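Long-range contacts in centromeric protein-C, isoform A (Drosophila melanogaster, PDB 6O2K), which probably acts as an adaptor between centromeric chromatin and other proteins of the kinetochore, this chain being its C-terminal, dimer-forming cupin domain: residues S36-I44 / Y53-K61; F69-A80 / T123-V134. All coordinates share one frame; numbering follows the deposited sequence. Where two conformers were deposited one is given.

Contact 1. Residues S36-I44 / Y53-K61; sequences SVSSANELI and YAFYNTKEK
A water between Glu42 and Asn57 is held by three groups: it donates to Glu42 OE1 at 2.9 Å, accepts from the backbone N of Asn57 at 3.1 Å, and donates more weakly to the carbonyl of Ser39. Direct contact is made by the other carboxylate oxygen, since Asn57 ND2 donates to Glu42 OE2 at 3.2 Å. This bond reaches the syn side of the carboxylate but lies 32° out of its plane, while the acceptor stays close to the amide plane. A glutamate suits this solvent-facing edge: its chain, extended beyond CG, spans the gap, and its two oxygens can serve different partners. Asn57 is the centre of an inverse gamma turn, and its CG lies anti to the backbone N (chi1 -165°), which carries the amide across to Glu42.

Deeper in, contacts become mainly apolar. Leu43 sets CD2 over one face of the Tyr56 ring, 4.1 Å from the ring centroid and 15° off the normal, a CH-pi contact. Ser38, small enough for close approach, brings CB to 3.9 Å from Tyr56 CD1. Ala54 is similarly compact and packs its methyl on a backbone carbonyl, CB lying 3.5 Å from Ile44 O.

The hydroxyl of Tyr56 reaches past this packing to hydrogen-bond with Tyr66 of strand 64-69 and with the Gly114 carbonyl of the second subunit. Val37 and Ser38 pair antiparallel with a strand of that subunit, so the contact lies at the dimer interface, with Leu43 also packing on Trp17 of helix 6-19 and strand 51-55 lying between strands 46-48 and 64-69 in the larger sheet.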
loop_
_atom_site.group_PDB
_atom_site.type_symbol
_atom_site.label_atom_id
_atom_site.label_comp_id
_atom_site.label_asym_id
_atom_site.label_seq_id
_atom_site.Cartn_x
_atom_site.Cartn_y
_atom_site.Cartn_z
ATOM N N SER B 36 -2.863 5.756 -17.081
ATOM C CA SER B 36 -1.997 5.668 -15.913
ATOM C C SER B 36 -2.706 5.207 -14.648
ATOM O O SER B 36 -2.033 4.940 -13.647
ATOM C CB SER B 36 -1.347 7.030 -15.634
ATOM O OG SER B 36 -0.312 7.287 -16.566
ATOM N N VAL B 37 -4.031 5.120 -14.647
ATOM C CA VAL B 37 -4.764 4.785 -13.431
ATOM C C VAL B 37 -5.009 3.280 -13.392
ATOM O O VAL B 37 -5.348 2.663 -14.410
ATOM C CB VAL B 37 -6.090 5.576 -13.354
ATOM C CG1 VAL B 37 -7.015 4.995 -12.302
ATOM C CG2 VAL B 37 -5.817 7.051 -13.060
ATOM N N SER B 38 -4.816 2.686 -12.209
ATOM C CA SER B 38 -5.272 1.333 -11.900
ATOM C C SER B 38 -6.185 1.408 -10.679
ATOM O O SER B 38 -5.713 1.629 -9.557
ATOM C CB SER B 38 -4.090 0.397 -11.659
ATOM O OG SER B 38 -3.280 0.345 -12.816
ATOM N N SER B 39 -7.485 1.200 -10.904
ATOM C CA SER B 39 -8.482 1.315 -9.850
ATOM C C SER B 39 -8.608 0.002 -9.087
ATOM O O SER B 39 -8.399 -1.074 -9.633
ATOM C CB SER B 39 -9.840 1.703 -10.438
ATOM O OG SER B 39 -10.381 0.632 -11.196
ATOM N N ALA B 40 -8.959 0.104 -7.799
ATOM C CA ALA B 40 -9.198 -1.114 -7.028
ATOM C C ALA B 40 -10.395 -1.884 -7.575
ATOM O O ALA B 40 -10.464 -3.115 -7.441
ATOM C CB ALA B 40 -9.420 -0.781 -5.550
ATOM N N ASN B 41 -11.340 -1.177 -8.201
ATOM C CA ASN B 41 -12.503 -1.821 -8.801
ATOM C C ASN B 41 -12.099 -2.851 -9.858
ATOM O O ASN B 41 -12.817 -3.837 -10.081
ATOM C CB ASN B 41 -13.405 -0.736 -9.394
ATOM C CG ASN B 41 -14.564 -1.292 -10.170
ATOM O OD1 ASN B 41 -14.457 -1.565 -11.372
ATOM N ND2 ASN B 41 -15.694 -1.465 -9.490
ATOM N N GLU B 42 -10.959 -2.646 -10.507
ATOM C CA GLU B 42 -10.491 -3.533 -11.569
ATOM C C GLU B 42 -9.826 -4.802 -11.041
ATOM O O GLU B 42 -9.644 -5.749 -11.813
ATOM C CB GLU B 42 -9.514 -2.765 -12.474
ATOM C CG GLU B 42 -9.213 -3.413 -13.825
ATOM C CD GLU B 42 -8.076 -2.723 -14.576
ATOM O OE1 GLU B 42 -7.515 -1.736 -14.055
ATOM O OE2 GLU B 42 -7.738 -3.167 -15.694
ATOM N N LEU B 43 -9.466 -4.849 -9.759
ATOM C CA LEU B 43 -8.752 -5.999 -9.216
ATOM C C LEU B 43 -9.613 -7.249 -9.297
ATOM O O LEU B 43 -10.822 -7.194 -9.074
ATOM C CB LEU B 43 -8.378 -5.751 -7.756
ATOM C CG LEU B 43 -7.387 -4.632 -7.454
ATOM C CD1 LEU B 43 -7.372 -4.368 -5.967
ATOM C CD2 LEU B 43 -6.008 -5.033 -7.949
ATOM N N ILE B 44 -8.981 -8.382 -9.596
ATOM C CA ILE B 44 -9.649 -9.683 -9.550
ATOM C C ILE B 44 -8.646 -10.701 -9.027
ATOM O O ILE B 44 -7.503 -10.751 -9.491
ATOM C CB ILE B 44 -10.218 -10.115 -10.919
ATOM C CG1 ILE B 44 -11.391 -9.214 -11.339
ATOM C CG2 ILE B 44 -10.681 -11.569 -10.870
ATOM C CD1 ILE B 44 -12.612 -9.307 -10.421
ATOM N N TYR B 53 -4.221 -14.234 -5.321
ATOM C CA TYR B 53 -3.400 -13.089 -5.708
ATOM C C TYR B 53 -4.218 -12.124 -6.559
ATOM O O TYR B 53 -4.989 -12.551 -7.421
ATOM C CB TYR B 53 -2.169 -13.514 -6.520
ATOM C CG TYR B 53 -1.221 -14.429 -5.800
ATOM C CD1 TYR B 53 -1.372 -15.807 -5.875
ATOM C CD2 TYR B 53 -0.161 -13.914 -5.056
ATOM C CE1 TYR B 53 -0.495 -16.657 -5.221
ATOM C CE2 TYR B 53 0.725 -14.752 -4.395
ATOM C CZ TYR B 53 0.549 -16.126 -4.481
ATOM O OH TYR B 53 1.414 -16.977 -3.836
ATOM N N ALA B 54 -4.018 -10.822 -6.359
ATOM C CA ALA B 54 -4.612 -9.844 -7.265
ATOM C C ALA B 54 -3.642 -8.693 -7.465
ATOM O O ALA B 54 -3.262 -8.033 -6.496
ATOM C CB ALA B 54 -5.962 -9.340 -6.728
ATOM N N PHE B 55 -3.243 -8.430 -8.710
ATOM C CA PHE B 55 -2.308 -7.340 -8.974
ATOM C C PHE B 55 -2.975 -6.203 -9.739
ATOM O O PHE B 55 -3.840 -6.429 -10.596
ATOM C CB PHE B 55 -1.081 -7.838 -9.747
ATOM C CG PHE B 55 -0.087 -8.532 -8.884
ATOM C CD1 PHE B 55 -0.245 -9.873 -8.564
ATOM C CD2 PHE B 55 0.999 -7.848 -8.371
ATOM C CE1 PHE B 55 0.671 -10.518 -7.753
ATOM C CE2 PHE B 55 1.918 -8.489 -7.555
ATOM C CZ PHE B 55 1.747 -9.816 -7.241
ATOM N N TYR B 56 -2.583 -4.978 -9.404
ATOM C CA TYR B 56 -2.976 -3.832 -10.205
ATOM C C TYR B 56 -2.449 -3.989 -11.623
ATOM O O TYR B 56 -1.303 -4.401 -11.840
ATOM C CB TYR B 56 -2.445 -2.533 -9.590
ATOM C CG TYR B 56 -3.095 -2.169 -8.272
ATOM C CD1 TYR B 56 -4.317 -1.492 -8.239
ATOM C CD2 TYR B 56 -2.483 -2.480 -7.061
ATOM C CE1 TYR B 56 -4.910 -1.149 -7.035
ATOM C CE2 TYR B 56 -3.068 -2.132 -5.855
ATOM C CZ TYR B 56 -4.285 -1.472 -5.851
ATOM O OH TYR B 56 -4.873 -1.130 -4.650
ATOM N N ASN B 57 -3.304 -3.664 -12.592
ATOM C CA ASN B 57 -2.967 -3.754 -14.010
ATOM C C ASN B 57 -2.105 -2.561 -14.443
ATOM O O ASN B 57 -2.455 -1.788 -15.338
ATOM C CB ASN B 57 -4.249 -3.849 -14.829
ATOM C CG ASN B 57 -4.003 -4.301 -16.241
ATOM O OD1 ASN B 57 -2.978 -4.916 -16.538
ATOM N ND2 ASN B 57 -4.952 -4.015 -17.126
ATOM N N THR B 58 -0.959 -2.423 -13.772
ATOM C CA THR B 58 0.037 -1.421 -14.120
ATOM C C THR B 58 0.748 -1.803 -15.419
ATOM O O THR B 58 0.600 -2.909 -15.942
ATOM C CB THR B 58 1.074 -1.261 -13.004
ATOM O OG1 THR B 58 1.729 -2.514 -12.760
ATOM C CG2 THR B 58 0.422 -0.784 -11.711
ATOM N N LYS B 59 1.565 -0.874 -15.920
ATOM C CA LYS B 59 2.239 -1.099 -17.196
ATOM C C LYS B 59 3.196 -2.288 -17.133
ATOM O O LYS B 59 3.313 -3.040 -18.109
ATOM C CB LYS B 59 2.970 0.169 -17.634
ATOM C CG LYS B 59 2.031 1.318 -17.974
ATOM C CD LYS B 59 2.671 2.338 -18.920
ATOM C CE LYS B 59 3.842 1.750 -19.706
ATOM N NZ LYS B 59 3.905 2.266 -21.107
ATOM N N GLU B 60 3.874 -2.494 -15.992
ATOM C CA GLU B 60 4.772 -3.639 -15.833
ATOM C C GLU B 60 4.067 -4.901 -15.326
ATOM O O GLU B 60 4.693 -5.967 -15.286
ATOM C CB GLU B 60 5.943 -3.281 -14.898
ATOM C CG GLU B 60 7.199 -4.125 -15.150
ATOM C CD GLU B 60 8.458 -3.587 -14.471
ATOM O OE1 GLU B 60 9.560 -4.108 -14.759
ATOM O OE2 GLU B 60 8.354 -2.658 -13.646
ATOM N N LYS B 61 2.806 -4.786 -14.895
ATOM C CA LYS B 61 1.825 -5.869 -14.741
ATOM C C LYS B 61 1.959 -6.822 -13.553
ATOM O O LYS B 61 1.068 -7.650 -13.332
ATOM C CB LYS B 61 1.875 -6.833 -15.938
ATOM C CG LYS B 61 1.621 -6.171 -17.295
ATOM C CD LYS B 61 0.148 -6.057 -17.669
ATOM C CE LYS B 61 -0.145 -4.697 -18.310
ATOM N NZ LYS B 61 1.076 -4.042 -18.878
HETATM O O HOH W 1 -6.077 -2.474 -11.698
#

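Contact 2. Residues F69-A80 / T123-V134; sequences FKPYQKRSMKQA and TRYSIQNAIDKV
One face of the Tyr72 ring rests on the Ile131-Asp132 peptide, with Ile131 O and Asp132 N each 3.8 Å from the ring plane, while Ala130 O approaches the ring edge. The Arg75 guanidinium carries Lys78 CG on one face and meets Tyr125 at its edge: NH1 donates to Tyr125 OH at 3.0 Å, nearly in the guanidinium plane. Arg75 suits this place because its extended chain, CG anti to the backbone N (chi1 -176°), spans to the phenol and still offers NE to Tyr53. Over the centre of the Arg124 guanidinium lies Gln79 CD, 3.7 Å above its plane, with the two planes 37° apart and Met77 SD at the edge; Gln79 NE2 hydrogen-bonds to Gly122 O.

Arg75 with Tyr125 and Gln79 with Arg124 project from opposite faces of strands 74-79 and 124-129, antiparallel neighbours in the smaller sheet of the cupin barrel. Their register slips by one residue between Arg75 and Lys78, a beta bulge, and a water there bridges Ser76 O and Tyr125 O. Phe69 CZ packs on Ile127 CG2 at 3.6 Å; branched Ile127 also touches Phe94, whose ring meets that of Phe69 edge-to-face.

Where the strands give way to loops, an amide suits position 129: Asn129 ND2 donates to Lys70 O at 2.8 Å and to Lys133 O at 2.7 Å, while OD1 accepts from Ile131 N in an Asx turn. Nearby, Gln128 NE2 gives a straight bond (169°) to Tyr72 O, within the type II turn from Lys70 to Gln73.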
loop_
_atom_site.group_PDB
_atom_site.type_symbol
_atom_site.label_atom_id
_atom_site.label_comp_id
_atom_site.label_asym_id
_atom_site.label_seq_id
_atom_site.Cartn_x
_atom_site.Cartn_y
_atom_site.Cartn_z
ATOM N N PHE B 69 -4.571 -14.711 2.204
ATOM C CA PHE B 69 -4.248 -15.970 2.855
ATOM C C PHE B 69 -5.446 -16.454 3.650
ATOM O O PHE B 69 -6.016 -15.706 4.458
ATOM C CB PHE B 69 -3.069 -15.840 3.823
ATOM C CG PHE B 69 -1.719 -15.776 3.166
ATOM C CD1 PHE B 69 -1.356 -14.674 2.414
ATOM C CD2 PHE B 69 -0.798 -16.805 3.344
ATOM C CE1 PHE B 69 -0.091 -14.589 1.839
ATOM C CE2 PHE B 69 0.472 -16.737 2.768
ATOM C CZ PHE B 69 0.816 -15.628 2.002
ATOM N N LYS B 70 -5.776 -17.719 3.459
ATOM C CA LYS B 70 -6.766 -18.386 4.251
ATOM C C LYS B 70 -6.247 -18.558 5.677
ATOM O O LYS B 70 -5.051 -18.404 5.924
ATOM C CB LYS B 70 -7.080 -19.734 3.623
ATOM C CG LYS B 70 -7.618 -19.589 2.264
ATOM C CD LYS B 70 -8.901 -18.871 2.461
ATOM C CE LYS B 70 -9.573 -18.734 1.129
ATOM N NZ LYS B 70 -10.819 -18.000 1.373
ATOM N N PRO B 71 -7.110 -18.887 6.638
ATOM C CA PRO B 71 -6.633 -19.059 8.018
ATOM C C PRO B 71 -5.477 -20.041 8.104
ATOM O O PRO B 71 -5.556 -21.163 7.606
ATOM C CB PRO B 71 -7.868 -19.585 8.757
ATOM C CG PRO B 71 -9.008 -19.044 8.010
ATOM C CD PRO B 71 -8.583 -18.977 6.561
ATOM N N TYR B 72 -4.379 -19.591 8.716
ATOM C CA TYR B 72 -3.171 -20.378 8.957
ATOM C C TYR B 72 -2.518 -20.891 7.679
ATOM O O TYR B 72 -1.644 -21.764 7.747
ATOM C CB TYR B 72 -3.445 -21.567 9.887
ATOM C CG TYR B 72 -3.869 -21.192 11.287
ATOM C CD1 TYR B 72 -3.104 -20.333 12.062
ATOM C CD2 TYR B 72 -5.032 -21.717 11.840
ATOM C CE1 TYR B 72 -3.485 -20.002 13.347
ATOM C CE2 TYR B 72 -5.424 -21.388 13.121
ATOM C CZ TYR B 72 -4.644 -20.532 13.871
ATOM O OH TYR B 72 -5.030 -20.201 15.151
ATOM N N GLN B 73 -2.916 -20.384 6.518
ATOM C CA GLN B 73 -2.362 -20.873 5.267
ATOM C C GLN B 73 -0.895 -20.479 5.128
ATOM O O GLN B 73 -0.478 -19.396 5.559
ATOM C CB GLN B 73 -3.168 -20.335 4.089
ATOM C CG GLN B 73 -2.777 -20.963 2.770
ATOM C CD GLN B 73 -3.702 -20.560 1.648
ATOM O OE1 GLN B 73 -4.308 -19.490 1.683
ATOM N NE2 GLN B 73 -3.819 -21.419 0.641
ATOM N N LYS B 74 -0.113 -21.372 4.517
ATOM C CA LYS B 74 1.297 -21.146 4.230
ATOM C C LYS B 74 1.501 -20.906 2.742
ATOM O O LYS B 74 0.894 -21.589 1.904
ATOM C CB LYS B 74 2.153 -22.347 4.636
ATOM C CG LYS B 74 2.031 -22.813 6.069
ATOM C CD LYS B 74 2.881 -24.077 6.265
ATOM C CE LYS B 74 3.043 -24.449 7.731
ATOM N NZ LYS B 74 3.795 -25.720 7.899
ATOM N N ARG B 75 2.363 -19.947 2.419
ATOM C CA ARG B 75 2.955 -19.824 1.093
ATOM C C ARG B 75 4.346 -20.428 1.151
ATOM O O ARG B 75 5.175 -19.994 1.957
ATOM C CB ARG B 75 3.035 -18.366 0.640
ATOM C CG ARG B 75 3.560 -18.182 -0.793
ATOM C CD ARG B 75 3.561 -16.701 -1.148
ATOM N NE ARG B 75 3.895 -16.405 -2.548
ATOM C CZ ARG B 75 5.037 -15.844 -2.944
ATOM N NH1 ARG B 75 5.977 -15.553 -2.063
ATOM N NH2 ARG B 75 5.244 -15.571 -4.223
ATOM N N SER B 76 4.606 -21.417 0.298
ATOM C CA SER B 76 5.869 -22.128 0.401
ATOM C C SER B 76 7.038 -21.220 0.023
ATOM O O SER B 76 6.877 -20.174 -0.613
ATOM C CB SER B 76 5.852 -23.390 -0.471
ATOM O OG SER B 76 5.713 -23.075 -1.846
ATOM N N MET B 77 8.227 -21.641 0.455
ATOM C CA MET B 77 9.484 -20.940 0.195
ATOM C C MET B 77 9.656 -20.577 -1.275
ATOM O O MET B 77 9.508 -21.423 -2.161
ATOM C CB MET B 77 10.647 -21.833 0.646
ATOM C CG MET B 77 12.026 -21.186 0.610
ATOM S SD MET B 77 12.888 -21.536 -0.950
ATOM C CE MET B 77 13.540 -23.184 -0.645
ATOM N N LYS B 78 9.990 -19.310 -1.524
ATOM C CA LYS B 78 10.365 -18.806 -2.839
ATOM C C LYS B 78 11.678 -18.040 -2.725
ATOM O O LYS B 78 11.983 -17.467 -1.672
ATOM C CB LYS B 78 9.310 -17.848 -3.421
ATOM C CG LYS B 78 7.875 -18.339 -3.347
ATOM C CD LYS B 78 7.617 -19.455 -4.349
ATOM C CE LYS B 78 6.135 -19.843 -4.340
ATOM N NZ LYS B 78 5.848 -20.943 -5.288
ATOM N N GLN B 79 12.441 -18.001 -3.819
ATOM C CA GLN B 79 13.600 -17.117 -3.915
ATOM C C GLN B 79 13.221 -15.867 -4.704
ATOM O O GLN B 79 12.631 -15.965 -5.786
ATOM C CB GLN B 79 14.797 -17.802 -4.576
ATOM C CG GLN B 79 16.043 -16.927 -4.584
ATOM C CD GLN B 79 17.326 -17.722 -4.832
ATOM O OE1 GLN B 79 17.341 -18.649 -5.642
ATOM N NE2 GLN B 79 18.406 -17.358 -4.134
ATOM N N ALA B 80 13.552 -14.695 -4.155
ATOM C CA ALA B 80 13.363 -13.421 -4.862
ATOM C C ALA B 80 14.434 -13.349 -5.947
ATOM O O ALA B 80 15.428 -12.629 -5.846
ATOM C CB ALA B 80 13.439 -12.231 -3.904
ATOM N N THR B 123 17.097 -13.464 -1.686
ATOM C CA THR B 123 16.646 -14.002 -0.405
ATOM C C THR B 123 15.581 -15.070 -0.622
ATOM O O THR B 123 14.723 -14.948 -1.498
ATOM C CB THR B 123 16.121 -12.867 0.477
ATOM O OG1 THR B 123 17.230 -12.093 0.947
ATOM C CG2 THR B 123 15.313 -13.385 1.684
ATOM N N ARG B 124 15.661 -16.145 0.156
ATOM C CA ARG B 124 14.626 -17.172 0.165
ATOM C C ARG B 124 13.670 -16.865 1.308
ATOM O O ARG B 124 14.106 -16.662 2.446
ATOM C CB ARG B 124 15.232 -18.566 0.328
ATOM C CG ARG B 124 16.012 -19.017 -0.895
ATOM C CD ARG B 124 16.472 -20.470 -0.795
ATOM N NE ARG B 124 17.413 -20.775 -1.869
ATOM C CZ ARG B 124 17.062 -21.076 -3.116
ATOM N NH1 ARG B 124 17.998 -21.326 -4.024
ATOM N NH2 ARG B 124 15.781 -21.138 -3.457
ATOM N N TYR B 125 12.372 -16.832 1.017
ATOM C CA TYR B 125 11.415 -16.391 2.020
ATOM C C TYR B 125 10.135 -17.212 1.945
ATOM O O TYR B 125 9.700 -17.616 0.859
ATOM C CB TYR B 125 11.113 -14.889 1.855
ATOM C CG TYR B 125 10.347 -14.547 0.601
ATOM C CD1 TYR B 125 10.963 -14.557 -0.650
ATOM C CD2 TYR B 125 8.995 -14.222 0.662
ATOM C CE1 TYR B 125 10.236 -14.257 -1.804
ATOM C CE2 TYR B 125 8.273 -13.921 -0.472
ATOM C CZ TYR B 125 8.891 -13.943 -1.700
ATOM O OH TYR B 125 8.163 -13.630 -2.825
ATOM N N SER B 126 9.548 -17.467 3.115
ATOM C CA SER B 126 8.242 -18.110 3.212
ATOM C C SER B 126 7.332 -17.296 4.128
ATOM O O SER B 126 7.799 -16.534 4.983
ATOM C CB SER B 126 8.362 -19.546 3.726
ATOM O OG SER B 126 8.692 -19.540 5.100
ATOM N N ILE B 127 6.019 -17.478 3.945
ATOM C CA ILE B 127 4.988 -16.680 4.614
ATOM C C ILE B 127 3.887 -17.602 5.125
ATOM O O ILE B 127 3.391 -18.456 4.380
ATOM C CB ILE B 127 4.381 -15.634 3.664
ATOM C CG1 ILE B 127 5.467 -14.812 2.964
ATOM C CG2 ILE B 127 3.368 -14.719 4.403
ATOM C CD1 ILE B 127 4.917 -13.965 1.814
ATOM N N GLN B 128 3.486 -17.419 6.386
ATOM C CA GLN B 128 2.325 -18.113 6.945
ATOM C C GLN B 128 1.411 -17.112 7.635
ATOM O O GLN B 128 1.874 -16.286 8.425
ATOM C CB GLN B 128 2.729 -19.195 7.952
ATOM C CG GLN B 128 1.543 -19.988 8.514
ATOM C CD GLN B 128 1.967 -21.337 9.113
ATOM O OE1 GLN B 128 3.117 -21.516 9.517
ATOM N NE2 GLN B 128 1.032 -22.287 9.165
ATOM N N ASN B 129 0.125 -17.177 7.310
ATOM C CA ASN B 129 -0.910 -16.488 8.075
ATOM C C ASN B 129 -0.846 -16.938 9.527
ATOM O O ASN B 129 -0.960 -18.130 9.815
ATOM C CB ASN B 129 -2.278 -16.814 7.470
ATOM C CG ASN B 129 -3.404 -15.960 8.031
ATOM O OD1 ASN B 129 -3.224 -15.196 8.987
ATOM N ND2 ASN B 129 -4.589 -16.100 7.434
ATOM N N ALA B 130 -0.663 -15.997 10.445
ATOM C CA ALA B 130 -0.465 -16.344 11.848
ATOM C C ALA B 130 -1.760 -16.520 12.635
ATOM O O ALA B 130 -1.696 -16.901 13.810
ATOM C CB ALA B 130 0.396 -15.282 12.537
ATOM N N ILE B 131 -2.929 -16.278 12.039
ATOM C CA ILE B 131 -4.183 -16.268 12.788
ATOM C C ILE B 131 -5.265 -17.069 12.069
ATOM O O ILE B 131 -5.150 -17.411 10.890
ATOM C CB ILE B 131 -4.683 -14.837 13.048
ATOM C CG1 ILE B 131 -4.763 -14.065 11.733
ATOM C CG2 ILE B 131 -3.778 -14.140 14.039
ATOM C CD1 ILE B 131 -5.419 -12.720 11.859
ATOM N N ASP B 132 -6.357 -17.324 12.804
ATOM C CA ASP B 132 -7.476 -18.135 12.336
ATOM C C ASP B 132 -8.507 -17.307 11.564
ATOM O O ASP B 132 -9.712 -17.605 11.594
ATOM C CB ASP B 132 -8.109 -18.850 13.535
ATOM C CG ASP B 132 -9.177 -19.864 13.139
ATOM O OD1 ASP B 132 -9.969 -20.254 14.022
ATOM O OD2 ASP B 132 -9.221 -20.274 11.958
ATOM N N LYS B 133 -8.056 -16.260 10.883
ATOM C CA LYS B 133 -8.884 -15.455 9.998
ATOM C C LYS B 133 -8.104 -15.190 8.718
ATOM O O LYS B 133 -6.880 -15.331 8.671
ATOM C CB LYS B 133 -9.277 -14.119 10.635
ATOM C CG LYS B 133 -9.934 -14.212 11.997
ATOM C CD LYS B 133 -9.862 -12.874 12.732
ATOM C CE LYS B 133 -9.845 -11.703 11.758
ATOM N NZ LYS B 133 -11.215 -11.206 11.459
ATOM N N VAL B 134 -8.823 -14.777 7.674
ATOM C CA VAL B 134 -8.151 -14.394 6.443
ATOM C C VAL B 134 -7.278 -13.177 6.717
ATOM O O VAL B 134 -7.733 -12.190 7.309
ATOM C CB VAL B 134 -9.175 -14.102 5.338
ATOM C CG1 VAL B 134 -8.488 -13.450 4.149
ATOM C CG2 VAL B 134 -9.868 -15.375 4.912
HETATM O O HOH W 2 6.878 -17.385 -0.025
#

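How the contacts relate
After the N-terminal helix 6-19, the chain enters contact 1, which closes the short loop that includes strand 46-48 and the start of strand 51-55. Strand 64-69 then leads directly into contact 2, whose far longer loop holds strands 85-89, 93-99, 107-112 and 116-119. The two loops follow in series, neither nesting nor crossing, and their centres lie 22 Å apart on opposite sides of the chain's centre. Contact 1 ties the segment after the helix to the six-stranded sheet, and contact 2 pairs two strands of the four-stranded one. They meet through Tyr53 OH and Arg75 NE, 2.9 Å apart, a probable hydrogen bond. Both also touch the second subunit.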